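Local coordinates for probable O-methyltransferase (Mycobacterium tuberculosis, PDB 6JCL) that catalyses the divalent-cation-dependent transfer of a methyl group from S-adenosyl-L-methionine to catechol-like compounds, giving guaiacols and S-adenosyl-L-homocysteine, and works as a homodimer, at the interface of chains A and B. Sequence-based numbering; all coordinates share one arbitrary frame. Chains: chain A/B, Probable O-methyltransferase.

Contact 1: the interface of chains A and B. Residues chain A 199-201; chain B 20, 50, 54.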
# COMPACT_ATOMS: atom_id res chain seq x y z
N ASP A 199 -11.81 -7.96 4.50
CA ASP A 199 -10.92 -8.64 3.57
C ASP A 199 -9.56 -7.98 3.71
O ASP A 199 -9.45 -6.77 3.51
CB ASP A 199 -11.44 -8.55 2.14
CG ASP A 199 -11.06 -9.74 1.31
OD1 ASP A 199 -10.57 -10.74 1.90
OD2 ASP A 199 -11.26 -9.70 0.07
N ALA A 200 -8.54 -8.76 4.06
CA ALA A 200 -7.31 -8.16 4.57
C ALA A 200 -6.07 -8.77 3.93
O ALA A 200 -6.08 -9.91 3.47
CB ALA A 200 -7.21 -8.36 6.10
N THR A 201 -5.00 -7.96 3.92
CA THR A 201 -3.66 -8.41 3.59
C THR A 201 -2.68 -7.74 4.55
O THR A 201 -3.03 -6.81 5.27
CB THR A 201 -3.32 -8.10 2.13
OG1 THR A 201 -2.12 -8.82 1.76
CG2 THR A 201 -3.08 -6.60 1.94
N LEU B 20 -4.55 -14.72 6.45
CA LEU B 20 -5.30 -13.66 5.79
C LEU B 20 -5.79 -14.01 4.39
O LEU B 20 -6.73 -13.37 3.92
CB LEU B 20 -4.44 -12.39 5.68
CG LEU B 20 -3.95 -11.82 7.02
CD1 LEU B 20 -3.08 -10.58 6.70
CD2 LEU B 20 -5.10 -11.47 7.92
N LYS B 50 -3.00 -9.95 -3.05
CA LYS B 50 -4.16 -9.48 -2.31
C LYS B 50 -4.12 -7.97 -2.13
O LYS B 50 -5.17 -7.31 -2.17
CB LYS B 50 -4.27 -10.19 -0.97
CG LYS B 50 -5.55 -9.83 -0.24
CD LYS B 50 -6.28 -11.08 0.18
CE LYS B 50 -7.65 -10.76 0.74
NZ LYS B 50 -7.90 -11.67 1.88
N LEU B 54 -7.11 -5.52 -3.11
CA LEU B 54 -7.76 -4.59 -2.21
C LEU B 54 -7.56 -3.15 -2.66
O LEU B 54 -8.44 -2.32 -2.45
CB LEU B 54 -7.25 -4.79 -0.77
CG LEU B 54 -7.53 -6.17 -0.16
CD1 LEU B 54 -6.94 -6.27 1.26
CD2 LEU B 54 -9.03 -6.48 -0.13
O HOH W 1 -8.64 -11.52 4.98

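Contact 2: the interface of chains A and B. Residues chain A 168, 173, 189, 202; chain B 12, 15-16, 20.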
# COMPACT_ATOMS: atom_id res chain seq x y z
N ILE A 168 4.10 -6.58 12.41
CA ILE A 168 5.10 -7.63 12.18
C ILE A 168 6.14 -7.68 13.28
O ILE A 168 6.54 -8.77 13.72
CB ILE A 168 5.77 -7.47 10.79
CG1 ILE A 168 4.71 -7.41 9.66
CG2 ILE A 168 6.80 -8.60 10.56
CD1 ILE A 168 3.88 -8.70 9.51
N ILE A 173 5.91 -11.82 15.87
CA ILE A 173 4.59 -12.43 15.85
C ILE A 173 4.67 -13.94 15.72
O ILE A 173 3.69 -14.63 15.99
CB ILE A 173 3.71 -11.86 14.71
CG1 ILE A 173 4.41 -12.01 13.36
CG2 ILE A 173 3.36 -10.38 14.96
CD1 ILE A 173 3.42 -11.82 12.15
N LEU A 189 -3.80 -9.82 13.66
CA LEU A 189 -3.82 -10.43 12.33
C LEU A 189 -4.78 -11.62 12.29
O LEU A 189 -5.52 -11.82 11.31
CB LEU A 189 -2.40 -10.85 11.94
CG LEU A 189 -1.41 -9.70 11.70
CD1 LEU A 189 0.01 -10.26 11.64
CD2 LEU A 189 -1.76 -8.97 10.41
N ALA A 202 -1.45 -8.24 4.59
CA ALA A 202 -0.42 -7.62 5.42
C ALA A 202 0.89 -7.61 4.66
O ALA A 202 1.26 -8.63 4.06
CB ALA A 202 -0.26 -8.34 6.78
N VAL B 12 7.28 -15.54 8.07
CA VAL B 12 6.17 -14.64 8.37
C VAL B 12 5.16 -14.64 7.23
O VAL B 12 3.94 -14.71 7.46
CB VAL B 12 6.71 -13.22 8.67
CG1 VAL B 12 5.55 -12.18 8.71
CG2 VAL B 12 7.48 -13.21 9.98
N PHE B 15 2.84 -17.54 7.41
CA PHE B 15 1.82 -17.28 8.42
C PHE B 15 0.75 -16.33 7.89
O PHE B 15 -0.45 -16.56 8.09
CB PHE B 15 2.47 -16.72 9.69
CG PHE B 15 1.49 -16.25 10.72
CD1 PHE B 15 0.86 -17.15 11.57
CD2 PHE B 15 1.15 -14.91 10.81
CE1 PHE B 15 -0.06 -16.72 12.51
CE2 PHE B 15 0.24 -14.46 11.74
CZ PHE B 15 -0.38 -15.37 12.59
N LEU B 16 1.17 -15.24 7.24
CA LEU B 16 0.21 -14.27 6.71
C LEU B 16 -0.67 -14.90 5.63
O LEU B 16 -1.88 -14.63 5.56
CB LEU B 16 0.94 -13.05 6.16
CG LEU B 16 1.82 -12.25 7.15
CD1 LEU B 16 2.60 -11.15 6.42
CD2 LEU B 16 0.96 -11.64 8.25
N LEU B 20 -4.55 -14.72 6.45
CA LEU B 20 -5.30 -13.66 5.79
C LEU B 20 -5.79 -14.01 4.39
O LEU B 20 -6.73 -13.37 3.92
CB LEU B 20 -4.44 -12.39 5.68
CG LEU B 20 -3.95 -11.82 7.02
CD1 LEU B 20 -3.08 -10.58 6.70
CD2 LEU B 20 -5.10 -11.47 7.92

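Contact 3: the interface of chains A and B. Residues chain A 204-206, 211; chain B 204-206, 211.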
# COMPACT_ATOMS: atom_id res chain seq x y z
N GLN A 204 4.93 -6.91 4.81
CA GLN A 204 6.14 -6.68 5.60
C GLN A 204 7.00 -5.60 4.98
O GLN A 204 7.21 -5.59 3.76
CB GLN A 204 6.97 -7.96 5.68
CG GLN A 204 6.18 -9.19 6.15
CD GLN A 204 7.09 -10.39 6.32
OE1 GLN A 204 8.05 -10.35 7.11
NE2 GLN A 204 6.83 -11.45 5.55
N THR A 205 7.52 -4.69 5.82
CA THR A 205 8.30 -3.56 5.33
C THR A 205 9.64 -3.49 6.03
O THR A 205 9.82 -4.02 7.13
CB THR A 205 7.57 -2.22 5.52
OG1 THR A 205 7.37 -1.96 6.92
CG2 THR A 205 6.22 -2.23 4.78
N VAL A 206 10.59 -2.83 5.37
CA VAL A 206 11.84 -2.44 6.00
C VAL A 206 12.09 -0.99 5.62
O VAL A 206 11.38 -0.41 4.79
CB VAL A 206 13.03 -3.33 5.58
CG1 VAL A 206 12.90 -4.74 6.21
CG2 VAL A 206 13.14 -3.43 4.05
N TRP A 211 12.49 -3.80 10.49
CA TRP A 211 11.58 -4.80 9.91
C TRP A 211 10.25 -4.77 10.65
O TRP A 211 10.17 -5.10 11.83
CB TRP A 211 12.24 -6.18 9.95
CG TRP A 211 11.37 -7.33 9.51
CD1 TRP A 211 10.27 -7.28 8.67
CD2 TRP A 211 11.55 -8.70 9.87
NE1 TRP A 211 9.75 -8.56 8.52
CE2 TRP A 211 10.52 -9.43 9.25
CE3 TRP A 211 12.48 -9.37 10.68
CZ2 TRP A 211 10.39 -10.82 9.41
CZ3 TRP A 211 12.35 -10.75 10.84
CH2 TRP A 211 11.31 -11.47 10.20
N GLN B 204 9.71 -0.10 0.83
CA GLN B 204 10.55 -1.29 0.79
C GLN B 204 9.86 -2.45 1.49
O GLN B 204 9.29 -2.27 2.56
CB GLN B 204 11.88 -1.02 1.49
CG GLN B 204 12.63 0.19 0.96
CD GLN B 204 13.94 0.35 1.70
OE1 GLN B 204 14.79 -0.54 1.63
NE2 GLN B 204 14.13 1.47 2.40
N THR B 205 9.94 -3.63 0.89
CA THR B 205 9.25 -4.80 1.40
C THR B 205 10.22 -5.96 1.59
O THR B 205 11.29 -5.99 0.98
CB THR B 205 8.12 -5.26 0.46
OG1 THR B 205 8.68 -5.57 -0.83
CG2 THR B 205 7.08 -4.12 0.31
N VAL B 206 9.84 -6.89 2.46
CA VAL B 206 10.48 -8.20 2.55
C VAL B 206 9.38 -9.25 2.60
O VAL B 206 8.19 -8.95 2.71
CB VAL B 206 11.42 -8.34 3.76
CG1 VAL B 206 12.64 -7.39 3.62
CG2 VAL B 206 10.65 -8.09 5.06
N TRP B 211 14.16 -8.95 -0.26
CA TRP B 211 14.14 -7.50 -0.04
C TRP B 211 13.92 -6.80 -1.37
O TRP B 211 14.78 -6.83 -2.25
CB TRP B 211 15.44 -7.06 0.64
CG TRP B 211 15.62 -5.54 0.81
CD1 TRP B 211 14.64 -4.57 0.81
CD2 TRP B 211 16.86 -4.85 1.01
NE1 TRP B 211 15.20 -3.34 1.00
CE2 TRP B 211 16.56 -3.48 1.13
CE3 TRP B 211 18.20 -5.27 1.11
CZ2 TRP B 211 17.56 -2.51 1.33
CZ3 TRP B 211 19.19 -4.31 1.32
CH2 TRP B 211 18.86 -2.95 1.42

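Contact 1: the interface of chains A and B
B:Lys50 reaches out of helix 46-58 to A:Asp199 and A:Ala200 on strand 198-206, a helix-against-strand contact in the homodimer of this class I, Rossmann-like O-methyltransferase. Its chain leaves with CG anti to the backbone N (chi1 -174°) and bends at chi2 and chi4, which carries the amino group along the strand. There NZ forms a salt bridge of 2.8 Å with the carboxylate oxygen OD1 of A:Asp199, approaching from above the carboxylate plane. The same NZ donates to the carbonyl O of A:Ala200 at 3.0 Å, tilted 26° from the carbonyl plane. NZ also bonds weakly, within chain B, to the carbonyl O of B:Leu20, near the end of helix 9-21. A:Asp199 is poorly ordered, so its part of the grip is less certain than the backbone bond. Water 1 links the subunits beside the lysine, 2.9 Å from A:Ala200 N and 2.9 Å from B:Leu20 O. The aliphatic stem is used as well: CG of B:Lys50 lies 3.7 Å from CB of A:Thr201, the two side chains running past each other in opposite directions. One helical turn on, B:Leu54 sets CD1 3.8 Å from CA of A:Ala200 and turns CD2 towards A:Asp199 CB.

Contact 2: the interface of chains A and B
Helix 9-21 of chain B lies along an apolar surface of chain A in this cation-dependent O-methyltransferase dimer, a surface assembled from strand 198-206, helix 180-194, the 3-10 helix 169-174 and the loop at A:Ile168. B:Leu16 sits in the middle of the row. Its CD2 methyl touches both A:Leu189 CD1 and A:Ala202 CB at 3.8 Å, while CD1 points towards the carbonyl O of A:Ala202. One turn further along, B:Leu20 places CD1 against the same A:Ala202 methyl, CB, at 3.6 Å, and CD2 by the carbonyl O of A:Leu189; the small alanine thus takes methyls from both leucines. At the other end, B:Val12 CG1, held anti to its own backbone N (chi1 168°), meets two isoleucine methyls: it lies 3.9 Å from A:Ile168 CD1 and 4.1 Å from A:Ile173 CD1. The A:Ile173 side chain crosses B:Val12 at about a right angle. With chi1 at 55°, its CG1 is tucked over its own backbone, and the chain then extends (chi2 164°) to bring CD1 to the valine and to B:Phe15. The phenyl ring is met along its CD2-CE2 side, with B:Phe15 CD2 4.1 Å from A:Ile173 CD1.

Contact 3: the interface of chains A and B
Turned with CG1 anti to the carbonyl carbon (chi1 -71° in A:Val206, -66° in B:Val206), each valine directs CG1 at its twin and CG2 at the partner's tryptophan. The two CG1 methyls meet at 3.7 Å near the two-fold axis, the side chains crossing at about a right angle. A:Val206 and B:Val206 bury far more surface than the other residues of this patch. B:Val206 CG2 lies 3.6 Å from the indole NE1 of A:Trp211 and also packs on A:Gln204 CB; A:Val206 CG2 makes the matching contacts with B:Trp211 and B:Gln204. Within each subunit the glutamine and tryptophan are joined by a hydrogen bond. A:Trp211 NE1 donates to the amide oxygen OE1 of A:Gln204 at 2.8 Å, in the carbonyl plane and on a lone pair, with the oxygen close to the indole plane; chain B repeats this. The bond probably sets the rotation of the amide and steadies the indole, whose NE1-CD1 rim is met by the valine methyl from above the ring plane. The backbones pair antiparallel, A:Thr205 opposite B:Thr205. B:Val206 N donates to A:Gln204 O at 3.2 Å, and A:Val206 N to B:Gln204 O at 3.1 Å. Both donors sit well above the carbonyl planes, by more than 50°, rather than on a lone pair. This short two-fold antiparallel bridge joins the ends of the two edge strands and helps hold the homodimer together.

Strand 198-206 of chain A runs through all three contacts, giving its start (199-201) to contact 1, A:Ala202 to contact 2, and its end to contact 3. Between the centres of their C-alpha atoms, contacts 1 and 2 are about 11 Å apart, contacts 2 and 3 about 13 Å, and contacts 1 and 3 about 17 Å. B:Leu20, on helix 9-21, belongs to contacts 1 and 2. Helix 9-21 and strand 198-206 of each subunit thus probably work together to hold the homodimer in register. Contacts 1 and 2 recur with the chains exchanged, whereas contact 3 contains both halves of its own symmetry, placing it on the dimer's two-fold axis.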